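Aldose-aldose oxidoreductase (Caulobacter crescentus, PDB 5A04) probably transfers hydride between aldose sugars through a tightly held NADP(H), oxidising one sugar and reducing another. Local coordinates at residues L151-F163 with P232-S244. Residues are numbered along the deposited sequence; the frame is centred on the assembly and turned at random.
Sequences LGPVRTVVTDHGF and PSGATANCVSAYS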
loop_
_atom_site.group_PDB
_atom_site.type_symbol
_atom_site.label_atom_id
_atom_site.label_comp_id
_atom_site.label_asym_id
_atom_site.label_seq_id
_atom_site.Cartn_x
_atom_site.Cartn_y
_atom_site.Cartn_z
ATOM N N LEU A 151 7.113 6.259 16.845
ATOM C CA LEU A 151 6.702 5.021 16.186
ATOM C C LEU A 151 7.689 3.903 16.451
ATOM O O LEU A 151 7.427 2.744 16.123
ATOM C CB LEU A 151 6.582 5.201 14.665
ATOM C CG LEU A 151 5.788 6.363 14.076
ATOM C CD1 LEU A 151 5.713 6.216 12.542
ATOM C CD2 LEU A 151 4.401 6.402 14.668
ATOM N N GLY A 152 8.826 4.263 17.027
ATOM C CA GLY A 152 9.981 3.389 17.033
ATOM C C GLY A 152 10.611 3.452 15.651
ATOM O O GLY A 152 10.278 4.334 14.866
ATOM N N PRO A 153 11.531 2.526 15.351
ATOM C CA PRO A 153 12.167 2.517 14.024
ATOM C C PRO A 153 11.122 2.384 12.925
ATOM O O PRO A 153 10.201 1.583 13.082
ATOM C CB PRO A 153 13.068 1.270 14.066
ATOM C CG PRO A 153 13.271 0.986 15.512
ATOM C CD PRO A 153 12.022 1.439 16.213
ATOM N N VAL A 154 11.245 3.146 11.841
ATOM C CA VAL A 154 10.300 2.973 10.742
ATOM C C VAL A 154 10.439 1.576 10.138
ATOM O O VAL A 154 11.534 1.174 9.761
ATOM C CB VAL A 154 10.507 4.003 9.632
ATOM C CG1 VAL A 154 9.598 3.673 8.441
ATOM C CG2 VAL A 154 10.229 5.405 10.164
ATOM N N ARG A 155 9.331 0.849 10.042
ATOM C CA ARG A 155 9.350 -0.467 9.414
ATOM C C ARG A 155 8.675 -0.431 8.041
ATOM O O ARG A 155 9.189 -0.998 7.077
ATOM C CB ARG A 155 8.670 -1.507 10.313
ATOM C CG ARG A 155 9.283 -1.643 11.712
ATOM C CD ARG A 155 10.695 -2.237 11.660
ATOM N NE ARG A 155 10.677 -3.609 11.148
ATOM C CZ ARG A 155 11.519 -4.077 10.237
ATOM N NH1 ARG A 155 12.445 -3.276 9.729
ATOM N NH2 ARG A 155 11.429 -5.343 9.827
ATOM N N THR A 156 7.522 0.230 7.943
ATOM C CA THR A 156 6.827 0.311 6.657
ATOM C C THR A 156 6.328 1.718 6.337
ATOM O O THR A 156 5.916 2.469 7.224
ATOM C CB THR A 156 5.604 -0.650 6.581
ATOM O OG1 THR A 156 4.630 -0.279 7.568
ATOM C CG2 THR A 156 6.017 -2.102 6.814
ATOM N N VAL A 157 6.391 2.065 5.060
ATOM C CA VAL A 157 5.711 3.231 4.525
ATOM C C VAL A 157 4.835 2.729 3.399
ATOM O O VAL A 157 5.339 2.111 2.452
ATOM C CB VAL A 157 6.669 4.296 3.974
ATOM C CG1 VAL A 157 5.866 5.456 3.391
ATOM C CG2 VAL A 157 7.597 4.800 5.069
ATOM N N VAL A 158 3.532 2.957 3.494
ATOM C CA VAL A 158 2.637 2.565 2.415
ATOM C C VAL A 158 1.988 3.833 1.884
ATOM O O VAL A 158 1.248 4.506 2.610
ATOM C CB VAL A 158 1.562 1.547 2.885
ATOM C CG1 VAL A 158 0.538 1.278 1.785
ATOM C CG2 VAL A 158 2.225 0.229 3.326
ATOM N N THR A 159 2.284 4.174 0.633
ATOM C CA THR A 159 1.857 5.463 0.104
ATOM C C THR A 159 1.384 5.333 -1.340
ATOM O O THR A 159 2.028 4.681 -2.180
ATOM C CB THR A 159 2.995 6.531 0.239
ATOM O OG1 THR A 159 2.579 7.772 -0.344
ATOM C CG2 THR A 159 4.311 6.070 -0.441
ATOM N N ASP A 160 0.223 5.929 -1.606
ATOM C CA ASP A 160 -0.449 5.835 -2.894
ATOM C C ASP A 160 -0.717 7.233 -3.430
ATOM O O ASP A 160 -1.311 8.052 -2.730
ATOM C CB ASP A 160 -1.791 5.101 -2.770
ATOM C CG ASP A 160 -1.674 3.747 -2.108
ATOM O OD1 ASP A 160 -0.612 3.098 -2.231
ATOM O OD2 ASP A 160 -2.666 3.327 -1.465
ATOM N N HIS A 161 -0.282 7.504 -4.655
ATOM C CA HIS A 161 -0.598 8.766 -5.313
ATOM C C HIS A 161 -1.029 8.526 -6.748
ATOM O O HIS A 161 -0.334 7.855 -7.519
ATOM C CB HIS A 161 0.597 9.731 -5.285
ATOM C CG HIS A 161 0.812 10.387 -3.954
ATOM N ND1 HIS A 161 1.527 9.788 -2.936
ATOM C CD2 HIS A 161 0.396 11.578 -3.471
ATOM C CE1 HIS A 161 1.543 10.588 -1.887
ATOM N NE2 HIS A 161 0.870 11.683 -2.186
ATOM N N GLY A 162 -2.166 9.104 -7.118
ATOM C CA GLY A 162 -2.665 8.953 -8.466
ATOM C C GLY A 162 -3.880 9.822 -8.678
ATOM O O GLY A 162 -4.524 10.256 -7.711
ATOM N N PHE A 163 -4.184 10.112 -9.931
ATOM C CA PHE A 163 -5.467 10.721 -10.259
ATOM C C PHE A 163 -5.896 10.220 -11.625
ATOM O O PHE A 163 -5.088 9.712 -12.395
ATOM C CB PHE A 163 -5.416 12.256 -10.207
ATOM C CG PHE A 163 -4.589 12.899 -11.297
ATOM C CD1 PHE A 163 -3.215 13.034 -11.160
ATOM C CD2 PHE A 163 -5.204 13.417 -12.433
ATOM C CE1 PHE A 163 -2.465 13.650 -12.155
ATOM C CE2 PHE A 163 -4.457 14.030 -13.436
ATOM C CZ PHE A 163 -3.090 14.146 -13.290
ATOM N N PRO A 232 18.537 1.380 4.096
ATOM C CA PRO A 232 19.622 0.758 4.881
ATOM C C PRO A 232 19.216 0.314 6.285
ATOM O O PRO A 232 19.718 -0.698 6.774
ATOM C CB PRO A 232 20.677 1.871 4.953
ATOM C CG PRO A 232 20.470 2.631 3.680
ATOM C CD PRO A 232 18.966 2.664 3.510
ATOM N N SER A 233 18.307 1.047 6.922
ATOM C CA SER A 233 17.878 0.716 8.274
ATOM C C SER A 233 17.032 -0.547 8.325
ATOM O O SER A 233 16.757 -1.082 9.408
ATOM C CB SER A 233 17.065 1.866 8.866
ATOM O OG SER A 233 15.809 1.926 8.211
ATOM N N GLY A 234 16.582 -0.993 7.158
ATOM C CA GLY A 234 15.649 -2.098 7.074
ATOM C C GLY A 234 14.220 -1.634 6.837
ATOM O O GLY A 234 13.340 -2.452 6.587
ATOM N N ALA A 235 13.982 -0.324 6.916
ATOM C CA ALA A 235 12.671 0.226 6.558
ATOM C C ALA A 235 12.291 -0.156 5.120
ATOM O O ALA A 235 13.148 -0.250 4.241
ATOM C CB ALA A 235 12.660 1.755 6.719
ATOM N N THR A 236 10.997 -0.356 4.892
ATOM C CA THR A 236 10.480 -0.723 3.576
ATOM C C THR A 236 9.395 0.255 3.140
ATOM O O THR A 236 8.740 0.877 3.978
ATOM C CB THR A 236 9.885 -2.152 3.577
ATOM O OG1 THR A 236 8.748 -2.188 4.455
ATOM C CG2 THR A 236 10.921 -3.163 4.068
ATOM N N ALA A 237 9.192 0.395 1.834
ATOM C CA ALA A 237 8.045 1.161 1.350
ATOM C C ALA A 237 7.373 0.447 0.185
ATOM O O ALA A 237 8.039 -0.121 -0.687
ATOM C CB ALA A 237 8.454 2.585 0.941
ATOM N N ASN A 238 6.043 0.448 0.212
ATOM C CA ASN A 238 5.197 0.009 -0.902
ATOM C C ASN A 238 4.515 1.239 -1.457
ATOM O O ASN A 238 3.775 1.902 -0.715
ATOM C CB ASN A 238 4.098 -0.959 -0.451
ATOM C CG ASN A 238 4.476 -2.416 -0.571
ATOM O OD1 ASN A 238 5.590 -2.772 -0.968
ATOM N ND2 ASN A 238 3.532 -3.281 -0.201
ATOM N N CYS A 239 4.719 1.517 -2.742
ATOM C CA CYS A 239 4.262 2.762 -3.350
ATOM C C CYS A 239 3.406 2.535 -4.584
ATOM O O CYS A 239 3.754 1.730 -5.459
ATOM C CB CYS A 239 5.473 3.622 -3.725
ATOM S SG CYS A 239 6.618 3.976 -2.350
ATOM N N VAL A 240 2.301 3.271 -4.676
ATOM C CA VAL A 240 1.497 3.291 -5.894
ATOM C C VAL A 240 1.680 4.610 -6.647
ATOM O O VAL A 240 1.693 5.676 -6.033
ATOM C CB VAL A 240 -0.005 3.081 -5.580
ATOM C CG1 VAL A 240 -0.887 3.531 -6.750
ATOM C CG2 VAL A 240 -0.271 1.611 -5.218
ATOM N N SER A 241 1.822 4.514 -7.971
ATOM C CA SER A 241 1.786 5.660 -8.886
ATOM C C SER A 241 0.793 5.334 -9.992
ATOM O O SER A 241 0.942 4.300 -10.651
ATOM C CB SER A 241 3.177 5.922 -9.487
ATOM O OG SER A 241 3.127 6.992 -10.415
ATOM N N ALA A 242 -0.219 6.183 -10.209
ATOM C CA ALA A 242 -1.268 5.814 -11.158
ATOM C C ALA A 242 -1.899 7.018 -11.862
ATOM O O ALA A 242 -1.998 8.105 -11.299
ATOM C CB ALA A 242 -2.361 5.002 -10.439
ATOM N N TYR A 243 -2.339 6.790 -13.093
ATOM C CA TYR A 243 -3.077 7.782 -13.859
ATOM C C TYR A 243 -4.521 7.319 -14.113
ATOM O O TYR A 243 -5.248 7.948 -14.885
ATOM C CB TYR A 243 -2.376 8.051 -15.197
ATOM C CG TYR A 243 -1.457 9.266 -15.257
ATOM C CD1 TYR A 243 -1.529 10.287 -14.319
ATOM C CD2 TYR A 243 -0.532 9.395 -16.292
ATOM C CE1 TYR A 243 -0.703 11.406 -14.411
ATOM C CE2 TYR A 243 0.291 10.503 -16.394
ATOM C CZ TYR A 243 0.209 11.506 -15.457
ATOM O OH TYR A 243 1.034 12.601 -15.586
ATOM N N SER A 244 -4.923 6.207 -13.506
ATOM C CA SER A 244 -6.264 5.657 -13.746
ATOM C C SER A 244 -7.070 5.430 -12.462
ATOM O O SER A 244 -8.177 4.897 -12.515
ATOM C CB SER A 244 -6.179 4.345 -14.548
ATOM O OG SER A 244 -5.402 3.355 -13.880
HETATM O O HOH W 1 14.115 1.603 10.308
HETATM O O HOH W 2 14.145 -1.028 10.845
HETATM O O HOH W 3 1.191 1.103 -1.945
#
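Thr236 turns OG1 into the position between its backbone N and carbonyl carbon (chi1 64°), which sets the hydroxyl against Arg155 O; Phe163 takes the same kind of first torsion (chi1 69°), and its ring comes beside that of Tyr243. Between these two points strands 156-162 and 236-242 run as a parallel pair in the mixed sheet of the C-terminal alpha/beta domain, a worked example of a parallel backbone ladder with a side-chain contact at each end: a hydroxyl bond at the start and an aromatic pair at the finish. Arg155 O receives two donors from one residue: Thr236 OG1, at 2.9 Å, lies in the carbonyl plane, whereas the amide Thr236 N stands well above it. A valine in place of Thr236 would probably leave Arg155 O with the amide alone across this pair, and the start of the ladder less firmly fixed. The rungs then pass back and forth between the strands, Thr159 N reaching Asn238 O at 3.0 Å. On the face carrying Thr159 and Cys239, which looks to helix 182-198, methyl CG2 of Thr159 rests 3.7 Å from Cys239 SG. Across the sheet, on the face packed against the second subunit, the Asp160 carboxylate slants over Val240, with OD1 3.4 Å from CG2 of that valine. The same OD1 takes a hydrogen bond from a water that also bonds weakly to Asn238 O, while OD2 forms a salt bridge with Arg249. At the last rung, Phe163 N to Ala242 O, the first of these strands runs into the glucose pocket, and the Phe163 side chain touches the bound sugar. Its ring face receives the edge of Tyr243 in an offset edge-to-face pair, planes at 76°, with Phe163 CE1 and Tyr243 CE1 3.6 Å apart.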